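Local coordinates for ABC transporter binding protein AcbH (Actinoplanes, PDB 3OO8) that binds beta-D-galactopyranose as the extracellular solute receptor of an ABC transporter, at residues S47-Q50 with Q51-T54; G91-L94 with Q95-A99; D108-D111 with K112-G115. The protein carries 2 engineered substitutions. All blocks are in the same frame, centred on the assembly; numbering follows the deposited sequence.

Contact 1 (S47-Q50 with Q51-T54); sequences SLMQ and QATT
The flat carbonyl group of Gln50 is met on opposite faces by two donors from Thr54. The backbone N of Thr54 comes in 3.0 Å from Gln50 O, tilted 20° out of the carbonyl plane, while the hydroxyl OG1 of Thr54 gives its hydrogen to the same Gln50 O at 2.9 Å from above the other face, 36° out of plane. One oxygen therefore holds two bonds from a single residue one turn ahead. The Thr54 hydroxyl can bend back in this way because OG1 stands anti to the carbonyl carbon, beside the backbone N (chi1 -56°). The second flat group is the carboxamide of Gln51, whose side chain runs back along the helix towards Ser47. Its CG passes 3.5 Å from Ser47 O, and the extended chain carries NE2 to a water that Ser47 OG also holds at 2.7 Å. The link from that water to Gln51 NE2 is weak, so the bridge joining positions 47 and 51 is a tentative one.

On the buried side the contact is apolar and spare. Met49 folds back at chi2 and chi3, which brings its terminal methyl CE to 4.1 Å from Ala52 CB. Main-chain bonds from Ala52 N to Leu48 O and from Thr53 N to Met49 O, both 2.9 Å, give the regular i to i+4 pattern of an alpha-helix. The hydroxyl of Thr53 is engaged with Val58 O, just past the helix end.

Helix 39-56 is the crossover of a beta-alpha-beta unit between the parallel strands 30-34 and 60-64. Met49 packs on Val60 and Val62 of the second strand as well as on Ile322, whereas Leu48, Gln51 and Ala52 rest on Tyr321 of helix 312-322, and Ala327 and Ala330 of helix 325-332 touch Leu48 and Gln51.

Contact 2 (G91-L94 with Q95-A99); sequences GYRL and QFFAA
Phe97 and Arg93 lie side by side one turn apart on helix 92-99, an alpha-helix of the class 2 solute-binding fold whose N-cap is Gly91. This is the tight part of the contact. Arg93 O sits over one face of the Phe97 ring, 3.1 Å from CD2, and the same oxygen accepts from Phe97 N at 2.8 Å in a nearly straight bond (N-H...O 173°). The aliphatic base of the arginine runs alongside the CE2-CZ end of the ring, with Arg93 CB 3.8 Å from Phe97 CE2. Since the ring also packs on Ile74, Ser75 and Leu78 of helix 67-79, an alanine here would probably open a gap between the two helices and leave the root of Arg93, a galactose-binding residue, less firmly placed. Its guanidinium leads away from the contact; the Arg93 side chain comes within about 5 Å of that of Gln71, another galactose-binding residue. No sugar is bound in this model.

The other flank is looser. Phe96 is exposed to solvent, and its ring barely meets that of Tyr92: the two come together obliquely, at Tyr92 CE2 and Phe96 CD1, 4.3 Å apart.

Contact 3 (D108-D111 with K112-G115); sequences DVWD and KIGG
Ile113 lays its terminal methyl over the indole face of Trp110, the main side-chain meeting of this helix end. CD1 of Ile113 stands 4.1 Å from the centroid of the five-membered ring of Trp110 and only 14° off the ring normal, a CH-pi contact over the face. The same CD1 lies 4.0 Å from Val109 CG1, so one methyl touches two residues of the preceding turn. To reach it the isoleucine takes a crowded first torsion (chi1 69°), with CG1 lodged between its backbone N and carbonyl carbon.

Lys112 contributes mostly through its backbone and CB, while its ammonium end leads away. Its N and that of Ile113 share Val109 O, each at 3.0 Å: Ile113 N lies in the carbonyl plane, but Lys112 N arrives 56° above it. Val109 O thus takes an i to i+3 bond beside the i to i+4 one, close to where a 3-10 segment, 114-115, follows. Gly114 N then bonds to Trp110 O at 2.8 Å; a CB modelled here would come too close to that oxygen, which is consistent with a glycine at this position.

Helix 107-113 packs on strand 134-147, with Val109 on Val135, Trp110 on Pro136, and the indole NE1 bonded to Leu134 O. Tyr132 stacks on Trp110, while helix 312-322 meets Val109 through Gln320 and Lys316, the latter also salt-bridged to Asp108.

In the fold
The contacts follow one another along the chain, each within one helix: contact 1 in 39-56, contact 2 in 92-99 and contact 3 in 107-113. The centres of contact 1 and contact 2 lie about 28 Å apart. Between the centres of contact 1 and contact 3 the distance is about 20 Å, and between those of contact 2 and contact 3 about 21 Å; none touches another. Helix 39-56 connects strands 30-34 and 60-64, and helix 92-99 follows strand 85-89; these strands belong to one mixed sheet that also includes strand 134-147, on which contact 3 packs. Helix 312-322 touches both contact 1 and contact 3, joining them indirectly. Contact 2 alone holds a galactose-binding residue; the other two are structural packing away from the sugar site.

Contact 1 (S47-Q50 with Q51-T54)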
ATOM      1  N   SER A  47      -6.356  17.089 -16.048  1.00 13.67           N
ATOM      2  CA  SER A  47      -7.756  17.466 -15.907  1.00 14.82           C
ATOM      3  C   SER A  47      -8.057  17.938 -14.503  1.00 13.24           C
ATOM      4  O   SER A  47      -8.765  18.913 -14.314  1.00 13.32           O
ATOM      5  CB  SER A  47      -8.653  16.268 -16.228  1.00 16.22           C
ATOM      6  OG  SER A  47     -10.011  16.640 -16.162  1.00 21.85           O
ATOM      7  N   LEU A  48      -7.523  17.227 -13.505  1.00 12.96           N
ATOM      8  CA  LEU A  48      -7.762  17.605 -12.111  1.00 11.60           C
ATOM      9  C   LEU A  48      -7.252  18.995 -11.829  1.00 11.05           C
ATOM     10  O   LEU A  48      -7.884  19.734 -11.108  1.00 11.24           O
ATOM     11  CB  LEU A  48      -7.072  16.640 -11.139  1.00 10.81           C
ATOM     12  CG  LEU A  48      -7.284  16.883  -9.647  1.00 13.88           C
ATOM     13  CD1 LEU A  48      -8.747  16.663  -9.297  1.00 15.08           C
ATOM     14  CD2 LEU A  48      -6.341  16.021  -8.745  1.00 13.73           C
ATOM     15  N   MET A  49      -6.100  19.352 -12.394  1.00 10.05           N
ATOM     16  CA  MET A  49      -5.566  20.678 -12.078  1.00  8.54           C
ATOM     17  C   MET A  49      -6.420  21.772 -12.746  1.00 11.10           C
ATOM     18  O   MET A  49      -6.559  22.869 -12.193  1.00 12.02           O
ATOM     19  CB  MET A  49      -4.080  20.768 -12.429  1.00 10.41           C
ATOM     20  CG  MET A  49      -3.198  19.972 -11.434  1.00 10.29           C
ATOM     21  SD  MET A  49      -3.262  20.617  -9.770  1.00 13.30           S
ATOM     22  CE  MET A  49      -4.387  19.428  -8.994  1.00 14.25           C
ATOM     23  N   GLN A  50      -6.986  21.473 -13.925  1.00 13.41           N
ATOM     24  CA  GLN A  50      -7.940  22.424 -14.540  1.00 13.82           C
ATOM     25  C   GLN A  50      -9.117  22.642 -13.587  1.00 14.72           C
ATOM     26  O   GLN A  50      -9.542  23.780 -13.380  1.00 12.48           O
ATOM     27  CB  GLN A  50      -8.456  21.909 -15.881  1.00 13.57           C
ATOM     28  CG  GLN A  50      -7.353  21.698 -16.897  1.00 15.84           C
ATOM     29  CD  GLN A  50      -7.875  21.347 -18.259  1.00 17.99           C
ATOM     30  OE1 GLN A  50      -8.878  20.655 -18.399  1.00 18.45           O
ATOM     31  NE2 GLN A  50      -7.178  21.815 -19.285  1.00 21.03           N
ATOM     32  N   GLN A  51      -9.637  21.568 -12.984  1.00 13.67           N
ATOM     33  CA  GLN A  51     -10.752  21.681 -12.043  1.00 13.32           C
ATOM     34  C   GLN A  51     -10.323  22.460 -10.780  1.00 13.42           C
ATOM     35  O   GLN A  51     -11.081  23.284 -10.253  1.00 14.62           O
ATOM     36  CB  GLN A  51     -11.365  20.313 -11.728  1.00 14.79           C
ATOM     37  CG  GLN A  51     -11.958  19.588 -12.953  1.00 17.05           C
ATOM     38  CD  GLN A  51     -12.946  18.489 -12.524  1.00 21.73           C
ATOM     39  OE1 GLN A  51     -13.712  18.679 -11.582  1.00 35.99           O
ATOM     40  NE2 GLN A  51     -12.965  17.392 -13.237  1.00 27.73           N
ATOM     41  N   ALA A  52      -9.076  22.256 -10.341  1.00 11.99           N
ATOM     42  CA  ALA A  52      -8.519  22.983  -9.187  1.00 12.39           C
ATOM     43  C   ALA A  52      -8.457  24.473  -9.450  1.00 12.86           C
ATOM     44  O   ALA A  52      -8.837  25.296  -8.598  1.00 13.63           O
ATOM     45  CB  ALA A  52      -7.125  22.421  -8.818  1.00 11.08           C
ATOM     46  N   THR A  53      -7.980  24.852 -10.629  1.00 13.30           N
ATOM     47  CA  THR A  53      -7.979  26.273 -10.969  1.00 11.72           C
ATOM     48  C   THR A  53      -9.397  26.847 -11.043  1.00 13.42           C
ATOM     49  O   THR A  53      -9.684  27.909 -10.500  1.00 10.80           O
ATOM     50  CB  THR A  53      -7.221  26.504 -12.287  1.00 11.98           C
ATOM     51  OG1 THR A  53      -5.875  26.047 -12.124  1.00 12.05           O
ATOM     52  CG2 THR A  53      -7.225  27.976 -12.685  1.00 13.66           C
ATOM     53  N   THR A  54     -10.301  26.134 -11.684  1.00 11.21           N
ATOM     54  CA  THR A  54     -11.683  26.634 -11.778  1.00 13.77           C
ATOM     55  C   THR A  54     -12.268  26.912 -10.384  1.00 15.39           C
ATOM     56  O   THR A  54     -12.943  27.934 -10.174  1.00 17.13           O
ATOM     57  CB  THR A  54     -12.547  25.603 -12.545  1.00 13.61           C
ATOM     58  OG1 THR A  54     -11.955  25.363 -13.821  1.00 14.12           O
ATOM     59  CG2 THR A  54     -13.966  26.105 -12.714  1.00 15.12           C
TER
HETATM   60  O   HOH W   1     -10.975  15.906 -13.754  1.00 26.62           O

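Contact 2 (G91-L94 with Q95-A99)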
ATOM      1  N   GLY A  91       4.788   7.217   4.063  1.00 11.67           N
ATOM      2  CA  GLY A  91       5.788   6.210   4.420  1.00 12.79           C
ATOM      3  C   GLY A  91       7.054   6.798   4.982  1.00 12.32           C
ATOM      4  O   GLY A  91       7.074   7.942   5.490  1.00 13.27           O
ATOM      5  N   TYR A  92       8.102   5.967   4.938  1.00 11.47           N
ATOM      6  CA  TYR A  92       9.369   6.322   5.553  1.00 12.21           C
ATOM      7  C   TYR A  92       9.969   7.608   5.014  1.00 13.59           C
ATOM      8  O   TYR A  92      10.377   8.477   5.792  1.00 15.41           O
ATOM      9  CB  TYR A  92      10.347   5.160   5.359  1.00 11.65           C
ATOM     10  CG  TYR A  92      11.639   5.331   6.132  1.00 13.12           C
ATOM     11  CD1 TYR A  92      11.800   4.707   7.372  1.00 15.33           C
ATOM     12  CD2 TYR A  92      12.658   6.139   5.652  1.00 18.02           C
ATOM     13  CE1 TYR A  92      12.982   4.832   8.101  1.00 15.98           C
ATOM     14  CE2 TYR A  92      13.840   6.299   6.384  1.00 16.21           C
ATOM     15  CZ  TYR A  92      13.987   5.637   7.597  1.00 19.28           C
ATOM     16  OH  TYR A  92      15.160   5.798   8.325  1.00 21.83           O
ATOM     17  N   ARG A  93       9.999   7.733   3.694  1.00 14.02           N
ATOM     18  CA  ARG A  93      10.642   8.901   3.067  1.00 13.05           C
ATOM     19  C   ARG A  93       9.910  10.213   3.360  1.00 13.77           C
ATOM     20  O   ARG A  93      10.544  11.249   3.660  1.00 13.84           O
ATOM     21  CB  ARG A  93      10.871   8.638   1.592  1.00 15.40           C
ATOM     22  CG  ARG A  93      11.952   7.580   1.404  1.00 20.33           C
ATOM     23  CD  ARG A  93      12.698   7.783   0.118  1.00 32.17           C
ATOM     24  NE  ARG A  93      12.063   7.064  -0.983  1.00 33.20           N
ATOM     25  CZ  ARG A  93      12.504   7.099  -2.234  1.00 35.48           C
ATOM     26  NH1 ARG A  93      11.880   6.400  -3.177  1.00 27.90           N
ATOM     27  NH2 ARG A  93      13.565   7.842  -2.534  1.00 30.28           N
ATOM     28  N   LEU A  94       8.576  10.173   3.360  1.00 12.94           N
ATOM     29  CA  LEU A  94       7.813  11.365   3.738  1.00 12.60           C
ATOM     30  C   LEU A  94       8.298  11.821   5.104  1.00 14.28           C
ATOM     31  O   LEU A  94       8.582  13.009   5.320  1.00 14.60           O
ATOM     32  CB  LEU A  94       6.320  11.035   3.868  1.00 11.81           C
ATOM     33  CG  LEU A  94       5.418  12.148   4.442  1.00 14.72           C
ATOM     34  CD1 LEU A  94       5.390  13.325   3.456  1.00 10.82           C
ATOM     35  CD2 LEU A  94       3.984  11.631   4.656  1.00 15.88           C
ATOM     36  N   GLN A  95       8.348  10.885   6.051  1.00 12.39           N
ATOM     37  CA  GLN A  95       8.757  11.268   7.403  1.00 15.51           C
ATOM     38  C   GLN A  95      10.222  11.701   7.478  1.00 16.25           C
ATOM     39  O   GLN A  95      10.557  12.586   8.269  1.00 17.93           O
ATOM     40  CB  GLN A  95       8.419  10.173   8.421  1.00 14.68           C
ATOM     41  CG  GLN A  95       6.899   9.940   8.523  1.00 12.42           C
ATOM     42  CD  GLN A  95       6.486   9.149   9.715  1.00 16.67           C
ATOM     43  OE1 GLN A  95       7.130   8.164  10.065  1.00 17.19           O
ATOM     44  NE2 GLN A  95       5.415   9.589  10.381  1.00 16.04           N
ATOM     45  N   PHE A  96      11.068  11.093   6.654  1.00 15.24           N
ATOM     46  CA  PHE A  96      12.493  11.436   6.603  1.00 17.56           C
ATOM     47  C   PHE A  96      12.648  12.875   6.104  1.00 16.80           C
ATOM     48  O   PHE A  96      13.347  13.678   6.731  1.00 17.52           O
ATOM     49  CB  PHE A  96      13.246  10.482   5.670  1.00 16.83           C
ATOM     50  CG  PHE A  96      14.729  10.733   5.605  1.00 20.99           C
ATOM     51  CD1 PHE A  96      15.573  10.182   6.561  1.00 28.55           C
ATOM     52  CD2 PHE A  96      15.270  11.510   4.602  1.00 21.81           C
ATOM     53  CE1 PHE A  96      16.938  10.412   6.522  1.00 30.00           C
ATOM     54  CE2 PHE A  96      16.649  11.735   4.540  1.00 29.43           C
ATOM     55  CZ  PHE A  96      17.476  11.188   5.510  1.00 27.44           C
ATOM     56  N   PHE A  97      11.979  13.211   5.004  1.00 16.66           N
ATOM     57  CA  PHE A  97      12.096  14.554   4.473  1.00 14.95           C
ATOM     58  C   PHE A  97      11.534  15.585   5.417  1.00 16.55           C
ATOM     59  O   PHE A  97      12.149  16.644   5.564  1.00 18.36           O
ATOM     60  CB  PHE A  97      11.513  14.680   3.071  1.00 17.50           C
ATOM     61  CG  PHE A  97      12.069  13.684   2.093  1.00 18.85           C
ATOM     62  CD1 PHE A  97      13.429  13.447   2.030  1.00 22.68           C
ATOM     63  CD2 PHE A  97      11.231  13.009   1.213  1.00 25.87           C
ATOM     64  CE1 PHE A  97      13.951  12.532   1.124  1.00 33.64           C
ATOM     65  CE2 PHE A  97      11.752  12.096   0.298  1.00 28.39           C
ATOM     66  CZ  PHE A  97      13.108  11.861   0.260  1.00 30.45           C
ATOM     67  N   ALA A  98      10.400  15.285   6.056  1.00 13.88           N
ATOM     68  CA  ALA A  98       9.788  16.193   7.041  1.00 14.48           C
ATOM     69  C   ALA A  98      10.730  16.387   8.231  1.00 19.43           C
ATOM     70  O   ALA A  98      10.874  17.497   8.734  1.00 18.89           O
ATOM     71  CB  ALA A  98       8.414  15.673   7.536  1.00 14.91           C
ATOM     72  N   ALA A  99      11.371  15.305   8.659  1.00 17.73           N
ATOM     73  CA  ALA A  99      12.312  15.360   9.795  1.00 20.82           C
ATOM     74  C   ALA A  99      13.523  16.225   9.460  1.00 22.60           C
ATOM     75  O   ALA A  99      14.109  16.868  10.340  1.00 25.73           O
ATOM     76  CB  ALA A  99      12.764  13.958  10.147  1.00 18.76           C
TER

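Contact 3 (D108-D111 with K112-G115)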
ATOM      1  N   ASP A 108      -2.509  24.072   8.749  1.00 16.26           N
ATOM      2  CA  ASP A 108      -3.544  24.998   8.325  1.00 16.87           C
ATOM      3  C   ASP A 108      -4.491  24.442   7.255  1.00 17.47           C
ATOM      4  O   ASP A 108      -5.707  24.581   7.356  1.00 18.88           O
ATOM      5  CB  ASP A 108      -2.986  26.391   7.970  1.00 18.73           C
ATOM      6  CG  ASP A 108      -1.860  26.362   6.951  1.00 19.63           C
ATOM      7  OD1 ASP A 108      -1.442  25.283   6.436  1.00 16.69           O
ATOM      8  OD2 ASP A 108      -1.384  27.467   6.622  1.00 22.01           O
ATOM      9  N   VAL A 109      -3.930  23.763   6.257  1.00 15.74           N
ATOM     10  CA  VAL A 109      -4.732  23.046   5.274  1.00 14.75           C
ATOM     11  C   VAL A 109      -5.626  22.037   5.979  1.00 14.38           C
ATOM     12  O   VAL A 109      -6.813  21.930   5.678  1.00 14.65           O
ATOM     13  CB  VAL A 109      -3.812  22.283   4.287  1.00 13.72           C
ATOM     14  CG1 VAL A 109      -4.636  21.348   3.371  1.00 15.37           C
ATOM     15  CG2 VAL A 109      -3.001  23.293   3.446  1.00 13.82           C
ATOM     16  N   TRP A 110      -5.053  21.305   6.934  1.00 13.01           N
ATOM     17  CA  TRP A 110      -5.786  20.269   7.657  1.00 14.16           C
ATOM     18  C   TRP A 110      -6.887  20.780   8.589  1.00 15.01           C
ATOM     19  O   TRP A 110      -7.869  20.097   8.821  1.00 15.84           O
ATOM     20  CB  TRP A 110      -4.808  19.270   8.315  1.00 12.02           C
ATOM     21  CG  TRP A 110      -4.343  18.186   7.330  1.00 10.00           C
ATOM     22  CD1 TRP A 110      -3.299  18.254   6.475  1.00  8.24           C
ATOM     23  CD2 TRP A 110      -4.960  16.921   7.141  1.00 12.01           C
ATOM     24  NE1 TRP A 110      -3.206  17.062   5.745  1.00 10.31           N
ATOM     25  CE2 TRP A 110      -4.223  16.241   6.145  1.00 11.45           C
ATOM     26  CE3 TRP A 110      -6.072  16.299   7.715  1.00 13.11           C
ATOM     27  CZ2 TRP A 110      -4.556  14.958   5.714  1.00  9.86           C
ATOM     28  CZ3 TRP A 110      -6.418  15.019   7.294  1.00 13.33           C
ATOM     29  CH2 TRP A 110      -5.649  14.357   6.296  1.00 12.28           C
ATOM     30  N   ASP A 111      -6.750  22.028   9.040  1.00 16.49           N
ATOM     31  CA  ASP A 111      -7.818  22.654   9.814  1.00 20.18           C
ATOM     32  C   ASP A 111      -9.079  22.745   8.933  1.00 20.14           C
ATOM     33  O   ASP A 111     -10.208  22.677   9.427  1.00 22.82           O
ATOM     34  CB  ASP A 111      -7.394  24.072  10.233  1.00 17.94           C
ATOM     35  CG  ASP A 111      -6.330  24.094  11.314  1.00 27.47           C
ATOM     36  OD1 ASP A 111      -6.168  23.097  12.046  1.00 33.21           O
ATOM     37  OD2 ASP A 111      -5.660  25.144  11.436  1.00 31.50           O
ATOM     38  N   LYS A 112      -8.892  22.889   7.626  1.00 18.81           N
ATOM     39  CA  LYS A 112     -10.029  22.999   6.711  1.00 19.94           C
ATOM     40  C   LYS A 112     -10.512  21.647   6.192  1.00 19.04           C
ATOM     41  O   LYS A 112     -11.724  21.407   6.056  1.00 21.51           O
ATOM     42  CB  LYS A 112      -9.621  23.884   5.543  1.00 21.70           C
ATOM     43  CG  LYS A 112     -10.479  23.767   4.300  1.00 28.12           C
ATOM     44  CD  LYS A 112     -11.660  24.720   4.311  1.00 38.21           C
ATOM     45  CE  LYS A 112     -12.167  24.906   2.881  1.00 41.53           C
ATOM     46  NZ  LYS A 112     -13.504  25.559   2.828  1.00 46.64           N
ATOM     47  N   ILE A 113      -9.579  20.753   5.895  1.00 17.31           N
ATOM     48  CA  ILE A 113     -10.003  19.494   5.299  1.00 17.58           C
ATOM     49  C   ILE A 113     -10.128  18.305   6.250  1.00 16.41           C
ATOM     50  O   ILE A 113     -10.647  17.269   5.847  1.00 14.80           O
ATOM     51  CB  ILE A 113      -9.060  19.044   4.164  1.00 14.60           C
ATOM     52  CG1 ILE A 113      -7.704  18.627   4.734  1.00 15.55           C
ATOM     53  CG2 ILE A 113      -8.853  20.172   3.140  1.00 17.91           C
ATOM     54  CD1 ILE A 113      -6.785  18.011   3.679  1.00 16.83           C
ATOM     55  N   GLY A 114      -9.657  18.443   7.488  1.00 17.39           N
ATOM     56  CA  GLY A 114      -9.606  17.336   8.427  1.00 15.84           C
ATOM     57  C   GLY A 114     -10.914  16.591   8.656  1.00 18.00           C
ATOM     58  O   GLY A 114     -10.904  15.391   8.888  1.00 17.12           O
ATOM     59  N   GLY A 115     -12.045  17.296   8.585  1.00 19.05           N
ATOM     60  CA  GLY A 115     -13.358  16.697   8.830  1.00 18.55           C
ATOM     61  C   GLY A 115     -13.729  15.625   7.827  1.00 21.04           C
ATOM     62  O   GLY A 115     -14.631  14.816   8.063  1.00 23.17           O
TER